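Local atomic coordinates of microcin B17-processing protein McbB (Escherichia coli str. K-12 substr. MG1655, PDB entry 6GRH), a protein that is needed to process the inactive microcin B17 precursor peptide McbA into the active antibiotic. Residues V46-L50 against L80-I86; L140-E146 against A167-Y173; F194-E198 against Y225-L229. One frame throughout, in Å; residues are numbered along the deposited sequence.

Following the chain from the N terminus, the three contacts lie in series, none nested in or crossing another. Contact 1 closes a mainly helical excursion of 29 residues and ties helix 41-52 to the end of helix 73-82 in the N-terminal domain. Contact 2 then pairs parallel strands 139-144 and 167-174, closing the crossover through helix 150-160 in the large mixed sheet. Contact 3 brings the loop before helix 236-254 back onto zinc-bound helix 193-204. Contacts 2 and 3 touch, with Tyr172 CD2 3.8 Å from Leu229 CD1, whereas the centre of contact 1 is about 34 Å from that of contact 2 and about 46 Å from that of contact 3.

Contact 1 (V46-L50 against L80-I86); sequences VLESL and LITTGVI
Leu47 and Leu50 of helix 41-52 pack on Leu80 and Val85, where a Schellman motif at Gly84 follows helix 73-82, in a small helical and antiparallel-sheet domain consistent with the winged-helix peptide-recognition domains of such processing enzymes. No hydrogen bond crosses between 46-50 and 80-86; the contact is apolar and buried. Leu47 and Leu80 slide past each other in opposite directions, and their CD2 methyls come within 3.5 Å. The same Leu47 CD2 lies 3.9 Å from Val85 CG2, the two side chains crossing at about a right angle. One turn on, Leu50 meets Leu80 tip to tip, CD1 to CD1 at 4.0 Å. Chi1 of -70° puts Leu50 CG anti to the carbonyl carbon, which carries CD1 across to Val85 CG1 (4.1 Å) and Ile86 CG2. Val46 adds a looser CG1 contact to Leu80 CD1. Leu62 and Leu65 of helix 59-68 also pack here, as do Ile15, Phe18 and Ile20 of strand 13-23, making this part of the domain's core. Backbone bonds shape the turn that presents Val85. Gly84 takes the positive phi (91°) of the Schellman turn, whose two bonds run from Val85 N to Leu80 O (2.9 Å) and from Gly84 N to Ile81 O (3.3 Å). As the chain enters strand 86-88, Ile86 N becomes a second donor to Leu80 O, at 3.2 Å.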
# COMPACT_ATOMS: atom_id res chain seq x y z
N VAL B 46 36.51 -30.05 -24.07
CA VAL B 46 36.06 -28.67 -24.20
C VAL B 46 35.33 -28.22 -22.94
O VAL B 46 35.64 -27.18 -22.37
CB VAL B 46 35.17 -28.51 -25.46
CG1 VAL B 46 34.47 -27.15 -25.50
CG2 VAL B 46 36.00 -28.70 -26.72
N LEU B 47 34.36 -29.02 -22.50
CA LEU B 47 33.60 -28.70 -21.32
C LEU B 47 34.48 -28.58 -20.07
O LEU B 47 34.29 -27.67 -19.29
CB LEU B 47 32.47 -29.72 -21.10
CG LEU B 47 31.40 -29.74 -22.18
CD1 LEU B 47 30.55 -31.01 -22.06
CD2 LEU B 47 30.54 -28.48 -22.15
N GLU B 48 35.43 -29.48 -19.88
CA GLU B 48 36.38 -29.37 -18.77
C GLU B 48 37.20 -28.06 -18.78
O GLU B 48 37.38 -27.42 -17.74
CB GLU B 48 37.32 -30.58 -18.75
CG GLU B 48 36.57 -31.82 -18.28
CD GLU B 48 37.37 -33.10 -18.37
OE1 GLU B 48 38.27 -33.21 -19.25
OE2 GLU B 48 37.06 -34.01 -17.56
N SER B 49 37.68 -27.65 -19.96
CA SER B 49 38.42 -26.39 -20.07
C SER B 49 37.53 -25.19 -19.81
O SER B 49 37.94 -24.28 -19.10
CB SER B 49 39.06 -26.20 -21.44
OG SER B 49 39.30 -24.81 -21.61
N LEU B 50 36.31 -25.20 -20.36
CA LEU B 50 35.36 -24.14 -20.07
C LEU B 50 35.04 -24.07 -18.58
O LEU B 50 34.86 -22.96 -18.05
CB LEU B 50 34.05 -24.30 -20.87
CG LEU B 50 34.14 -24.03 -22.37
CD1 LEU B 50 32.81 -24.27 -23.06
CD2 LEU B 50 34.61 -22.60 -22.63
N LEU B 80 26.69 -26.00 -27.15
CA LEU B 80 27.03 -25.31 -25.91
C LEU B 80 25.97 -24.28 -25.53
O LEU B 80 25.69 -24.11 -24.36
CB LEU B 80 28.41 -24.65 -26.02
CG LEU B 80 29.59 -25.63 -26.17
CD1 LEU B 80 30.88 -24.91 -26.54
CD2 LEU B 80 29.79 -26.45 -24.91
N ILE B 81 25.38 -23.61 -26.53
CA ILE B 81 24.36 -22.61 -26.30
C ILE B 81 23.03 -23.27 -25.90
O ILE B 81 22.39 -22.84 -24.93
CB ILE B 81 24.12 -21.70 -27.53
CG1 ILE B 81 25.31 -20.75 -27.71
CG2 ILE B 81 22.82 -20.89 -27.39
CD1 ILE B 81 25.39 -20.13 -29.09
N THR B 82 22.62 -24.28 -26.67
CA THR B 82 21.30 -24.89 -26.47
C THR B 82 21.23 -25.64 -25.15
O THR B 82 20.20 -25.60 -24.51
CB THR B 82 20.87 -25.80 -27.63
OG1 THR B 82 21.89 -26.79 -27.88
CG2 THR B 82 20.63 -25.00 -28.88
N THR B 83 22.33 -26.26 -24.72
CA THR B 83 22.37 -26.99 -23.45
C THR B 83 22.53 -26.13 -22.20
O THR B 83 22.35 -26.66 -21.11
CB THR B 83 23.47 -28.09 -23.44
OG1 THR B 83 24.78 -27.49 -23.65
CG2 THR B 83 23.18 -29.14 -24.49
N GLY B 84 22.87 -24.84 -22.35
CA GLY B 84 23.02 -23.91 -21.22
C GLY B 84 24.43 -23.80 -20.63
O GLY B 84 24.59 -23.46 -19.46
N VAL B 85 25.45 -24.11 -21.44
CA VAL B 85 26.84 -24.00 -21.02
C VAL B 85 27.34 -22.57 -21.24
O VAL B 85 28.07 -22.03 -20.41
CB VAL B 85 27.77 -24.99 -21.75
CG1 VAL B 85 29.21 -24.88 -21.23
CG2 VAL B 85 27.30 -26.43 -21.56
N ILE B 86 26.98 -21.99 -22.38
CA ILE B 86 27.36 -20.61 -22.73
C ILE B 86 26.14 -19.84 -23.26
O ILE B 86 25.14 -20.44 -23.65
CB ILE B 86 28.52 -20.53 -23.76
CG1 ILE B 86 28.06 -20.89 -25.18
CG2 ILE B 86 29.70 -21.39 -23.33
CD1 ILE B 86 29.17 -20.93 -26.21

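Contact 2 (L140-E146 against A167-Y173); sequences LIWLHLE and AFIQSYY
Leu140 to His144 runs parallel to Ala167 to Ser171, the strand axes 4.6 Å apart and 18° askew, with backbone bonds from Ile141 N, Leu143 N and Leu145 N to Ala167, Ile169 and Ser171 and return bonds from Ile169 N and Ser171 N. On the face of Trp142 and Ile169, the isoleucine CG2 sits over the centre of the indole six-membered ring, 3.5 Å from its centroid, a CH-pi contact almost on the ring normal. Ile169 CD1 turns to Leu140, meeting its CD1 at 3.8 Å. Ser171 OG, put between its backbone N and carbonyl carbon by chi1 of 66°, is gripped twice: Trp142 NE1 donates to it at 2.9 Å, near the indole plane, and His144 ND1 is hydrogen-bonded to it at 2.7 Å. Together these bonds fix how the two rings are turned. The imidazole's other nitrogen, His144 NE2, binds a water that also bonds Tyr173 OH and donates to Glu146 OE2; Arg239 forms a salt bridge with that carboxylate, and Ser242 bonds the tyrosine hydroxyl. The His144 and Tyr173 rings meet rim to rim, planes 77° apart. On the other face, Ile141 and Phe168 lie side by side, CD1 to CE2 at 3.9 Å. This is the strand pair of a beta-alpha-beta crossover: helix 150-160 covers Ile141 and Phe168, helix 236-254 packs on Leu140, Trp142 and Ile169, and strands 97-102 and 177-180 flank the pair.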
# COMPACT_ATOMS: atom_id res chain seq x y z
N LEU B 140 29.29 2.55 -12.29
CA LEU B 140 28.36 2.30 -11.19
C LEU B 140 29.15 2.28 -9.87
O LEU B 140 30.09 1.51 -9.71
CB LEU B 140 27.63 0.98 -11.38
CG LEU B 140 26.62 0.51 -10.31
CD1 LEU B 140 25.46 1.47 -10.20
CD2 LEU B 140 26.14 -0.88 -10.63
N ILE B 141 28.78 3.16 -8.95
CA ILE B 141 29.42 3.22 -7.66
C ILE B 141 28.53 2.53 -6.62
O ILE B 141 27.42 3.02 -6.33
CB ILE B 141 29.71 4.68 -7.23
CG1 ILE B 141 30.57 5.38 -8.29
CG2 ILE B 141 30.33 4.72 -5.85
CD1 ILE B 141 30.85 6.84 -8.02
N TRP B 142 29.02 1.43 -6.07
CA TRP B 142 28.35 0.75 -4.98
C TRP B 142 28.97 1.20 -3.66
O TRP B 142 30.14 0.95 -3.41
CB TRP B 142 28.47 -0.78 -5.11
CG TRP B 142 27.52 -1.50 -4.19
CD1 TRP B 142 27.48 -1.40 -2.81
CD2 TRP B 142 26.44 -2.36 -4.55
NE1 TRP B 142 26.48 -2.18 -2.31
CE2 TRP B 142 25.80 -2.75 -3.34
CE3 TRP B 142 25.96 -2.85 -5.77
CZ2 TRP B 142 24.69 -3.60 -3.32
CZ3 TRP B 142 24.85 -3.69 -5.75
CH2 TRP B 142 24.23 -4.05 -4.53
N LEU B 143 28.18 1.87 -2.81
CA LEU B 143 28.65 2.29 -1.50
C LEU B 143 28.04 1.39 -0.43
O LEU B 143 26.83 1.40 -0.26
CB LEU B 143 28.27 3.74 -1.25
CG LEU B 143 28.52 4.36 0.12
CD1 LEU B 143 29.99 4.32 0.52
CD2 LEU B 143 27.99 5.79 0.11
N HIS B 144 28.87 0.63 0.28
CA HIS B 144 28.39 -0.31 1.28
C HIS B 144 28.92 0.14 2.63
O HIS B 144 30.13 0.22 2.82
CB HIS B 144 28.83 -1.73 0.96
CG HIS B 144 28.50 -2.72 2.03
ND1 HIS B 144 27.21 -3.13 2.27
CD2 HIS B 144 29.27 -3.31 2.96
CE1 HIS B 144 27.21 -3.97 3.29
NE2 HIS B 144 28.45 -4.12 3.71
N LEU B 145 28.01 0.38 3.58
CA LEU B 145 28.36 0.82 4.94
C LEU B 145 27.81 -0.11 6.03
O LEU B 145 26.59 -0.32 6.11
CB LEU B 145 27.81 2.22 5.17
CG LEU B 145 28.37 3.30 4.25
CD1 LEU B 145 27.70 4.64 4.50
CD2 LEU B 145 29.87 3.43 4.43
N GLU B 146 28.71 -0.67 6.84
CA GLU B 146 28.33 -1.28 8.12
C GLU B 146 28.06 -0.24 9.19
O GLU B 146 27.10 -0.35 9.96
CB GLU B 146 29.40 -2.27 8.62
CG GLU B 146 29.31 -3.60 7.93
CD GLU B 146 30.07 -4.75 8.58
OE1 GLU B 146 30.50 -4.68 9.76
OE2 GLU B 146 30.18 -5.76 7.88
N ALA B 167 26.25 6.30 -11.84
CA ALA B 167 25.11 5.90 -11.03
C ALA B 167 25.63 5.37 -9.70
O ALA B 167 26.80 5.03 -9.58
CB ALA B 167 24.25 4.86 -11.74
N PHE B 168 24.75 5.33 -8.72
CA PHE B 168 25.09 4.90 -7.38
C PHE B 168 24.11 3.85 -6.90
O PHE B 168 22.89 3.93 -7.22
CB PHE B 168 25.01 6.05 -6.37
CG PHE B 168 25.81 7.26 -6.73
CD1 PHE B 168 25.32 8.19 -7.65
CD2 PHE B 168 27.02 7.48 -6.14
CE1 PHE B 168 26.04 9.33 -7.96
CE2 PHE B 168 27.76 8.62 -6.44
CZ PHE B 168 27.26 9.55 -7.35
N ILE B 169 24.62 2.93 -6.08
CA ILE B 169 23.80 2.04 -5.27
C ILE B 169 24.38 2.17 -3.89
O ILE B 169 25.59 2.32 -3.75
CB ILE B 169 23.89 0.58 -5.75
CG1 ILE B 169 23.15 0.48 -7.08
CG2 ILE B 169 23.27 -0.39 -4.73
CD1 ILE B 169 23.45 -0.76 -7.86
N GLN B 170 23.52 2.18 -2.89
CA GLN B 170 23.92 2.26 -1.50
C GLN B 170 23.36 1.10 -0.76
O GLN B 170 22.17 0.77 -0.93
CB GLN B 170 23.42 3.54 -0.83
CG GLN B 170 23.78 4.85 -1.49
CD GLN B 170 22.96 5.22 -2.72
OE1 GLN B 170 23.48 5.86 -3.63
NE2 GLN B 170 21.69 4.88 -2.73
N SER B 171 24.17 0.51 0.11
CA SER B 171 23.71 -0.58 0.97
C SER B 171 24.17 -0.38 2.41
O SER B 171 25.20 0.19 2.68
CB SER B 171 24.13 -1.94 0.39
OG SER B 171 25.53 -2.11 0.39
N TYR B 172 23.33 -0.80 3.34
CA TYR B 172 23.45 -0.43 4.75
C TYR B 172 22.41 -1.26 5.53
O TYR B 172 21.57 -1.95 4.93
CB TYR B 172 23.23 1.10 4.94
CG TYR B 172 21.94 1.59 4.36
CD1 TYR B 172 21.84 1.90 3.01
CD2 TYR B 172 20.78 1.65 5.13
CE1 TYR B 172 20.65 2.30 2.45
CE2 TYR B 172 19.58 2.04 4.58
CZ TYR B 172 19.52 2.36 3.25
OH TYR B 172 18.33 2.72 2.70
N TYR B 173 22.48 -1.18 6.85
CA TYR B 173 21.66 -1.96 7.74
C TYR B 173 20.74 -1.06 8.52
O TYR B 173 21.12 0.02 8.92
CB TYR B 173 22.52 -2.82 8.65
CG TYR B 173 23.41 -3.76 7.87
CD1 TYR B 173 22.99 -5.06 7.57
CD2 TYR B 173 24.67 -3.35 7.40
CE1 TYR B 173 23.80 -5.93 6.84
CE2 TYR B 173 25.49 -4.21 6.67
CZ TYR B 173 25.04 -5.50 6.38
OH TYR B 173 25.85 -6.34 5.64
O HOH W 1 28.55 -5.97 5.76
O HOH W 2 24.77 0.36 7.94

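Contact 3 (F194-E198 against Y225-L229); sequences FCHIE and YQMTL. With ZN (zinc ion), chain F.
Glu198 and Tyr225 make the polar link between helix 193-204 and the extended loop that follows helix 215-220. Tyr225 OH donates to Glu198 OE2, and the modelled separation of 2.5 Å is very short. The two side chains come from opposite directions, the carboxylate oxygen lying at the phenol's edge near the ring plane, with the carboxylate plane turned 58° from the ring. A bend at chi2 of Glu198 (-64°) brings its end round to the loop, while Tyr225, its CG anti to the backbone N, reaches out to the helix. Phe194, one turn before Glu198, slides past Tyr225 in the opposite direction; Phe194 CD1 comes 3.5 Å from Tyr225 CE1, and the ring planes are nearly perpendicular at 85°. Apolar contacts continue along the helix at Ile197, which meets both Met227 and Leu229 tip to tip: its CG2 and CD1 approach Met227 CE, and its CD1 also approaches Leu229 CD1. Ile197 was modelled in two conformers, so the tightness of these methyl contacts is doubtful. Leu201, the next turn of the helix, packs on Met227 and Leu229 as well. Metal coordination marks the other side of the helix. Cys195, whose CB is directed away from the loop, binds the zinc ion through SG at 2.3 Å, and Cys192, Cys290 and Cys292 complete a four-thiolate site. Its all-cysteine ligand set is consistent with a structural zinc that secures the start of this helix to the C-terminal tail. The loop contact thus combines one hydrogen bond, from phenol to carboxylate, with packing of aromatic and aliphatic groups; its exact length is uncertain, but the donated proton would probably stabilise negative charge on the partly exposed Glu198.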
# COMPACT_ATOMS: atom_id res chain seq x y z
N PHE B 194 18.67 9.33 -0.03
CA PHE B 194 17.88 10.06 0.98
C PHE B 194 16.38 9.86 0.73
O PHE B 194 15.59 9.72 1.67
CB PHE B 194 18.36 11.51 1.08
CG PHE B 194 19.76 11.61 1.58
CD1 PHE B 194 20.06 11.30 2.91
CD2 PHE B 194 20.81 11.88 0.71
CE1 PHE B 194 21.37 11.29 3.36
CE2 PHE B 194 22.12 11.91 1.16
CZ PHE B 194 22.41 11.61 2.48
N CYS B 195 15.99 9.74 -0.54
CA CYS B 195 14.64 9.34 -0.89
C CYS B 195 14.27 7.98 -0.28
O CYS B 195 13.13 7.80 0.18
CB CYS B 195 14.43 9.34 -2.41
SG CYS B 195 14.47 10.97 -3.16
N HIS B 196 15.22 7.04 -0.27
CA HIS B 196 15.02 5.70 0.25
C HIS B 196 14.94 5.67 1.77
O HIS B 196 13.96 5.12 2.36
CB HIS B 196 16.11 4.74 -0.25
CG HIS B 196 15.91 4.33 -1.67
ND1 HIS B 196 16.27 5.13 -2.73
CD2 HIS B 196 15.30 3.25 -2.21
CE1 HIS B 196 15.94 4.54 -3.86
NE2 HIS B 196 15.34 3.40 -3.57
N ILE B 197 15.94 6.26 2.41
CA ILE B 197 16.07 6.16 3.86
C ILE B 197 14.88 6.85 4.57
O ILE B 197 14.40 6.36 5.58
CB ILE B 197 17.43 6.68 4.34
CG1 ILE B 197 17.78 6.11 5.71
CG2 ILE B 197 17.46 8.19 4.36
CD1 ILE B 197 19.27 6.09 5.96
N GLU B 198 14.37 7.93 3.99
CA GLU B 198 13.16 8.59 4.49
C GLU B 198 11.90 7.74 4.33
O GLU B 198 11.03 7.73 5.20
CB GLU B 198 12.98 9.96 3.83
CG GLU B 198 14.08 10.94 4.26
CD GLU B 198 14.06 11.28 5.75
OE1 GLU B 198 12.96 11.24 6.34
OE2 GLU B 198 15.15 11.61 6.31
N TYR B 225 20.76 18.39 8.67
CA TYR B 225 20.31 17.06 8.28
C TYR B 225 21.46 16.11 8.46
O TYR B 225 22.43 16.15 7.69
CB TYR B 225 19.81 17.02 6.82
CG TYR B 225 19.17 15.69 6.44
CD1 TYR B 225 19.93 14.62 6.01
CD2 TYR B 225 17.78 15.50 6.54
CE1 TYR B 225 19.35 13.40 5.67
CE2 TYR B 225 17.19 14.28 6.20
CZ TYR B 225 17.98 13.24 5.75
OH TYR B 225 17.43 12.01 5.42
N GLN B 226 21.38 15.29 9.49
CA GLN B 226 22.38 14.24 9.67
C GLN B 226 21.84 13.14 10.55
O GLN B 226 21.00 13.40 11.44
CB GLN B 226 23.71 14.79 10.20
CG GLN B 226 23.88 14.87 11.72
CD GLN B 226 25.03 15.79 12.11
OE1 GLN B 226 24.83 16.80 12.79
NE2 GLN B 226 26.24 15.47 11.64
N MET B 227 22.31 11.92 10.30
CA MET B 227 21.89 10.79 11.13
C MET B 227 22.73 9.54 10.99
O MET B 227 23.42 9.31 9.99
CB MET B 227 20.47 10.43 10.79
CG MET B 227 20.22 10.38 9.30
SD MET B 227 18.80 9.34 9.10
CE MET B 227 18.66 9.40 7.31
N THR B 228 22.60 8.73 12.03
CA THR B 228 23.06 7.36 12.07
C THR B 228 21.80 6.50 12.13
O THR B 228 20.69 7.03 12.25
CB THR B 228 23.92 7.14 13.32
OG1 THR B 228 23.14 7.45 14.47
CG2 THR B 228 25.16 8.06 13.29
N LEU B 229 21.97 5.18 12.07
CA LEU B 229 20.82 4.27 12.03
C LEU B 229 21.01 3.13 13.01
O LEU B 229 22.07 2.50 12.99
CB LEU B 229 20.67 3.67 10.64
CG LEU B 229 20.40 4.61 9.48
CD1 LEU B 229 20.46 3.86 8.15
CD2 LEU B 229 19.06 5.33 9.64
ZN ZN F . 16.52 12.09 -3.22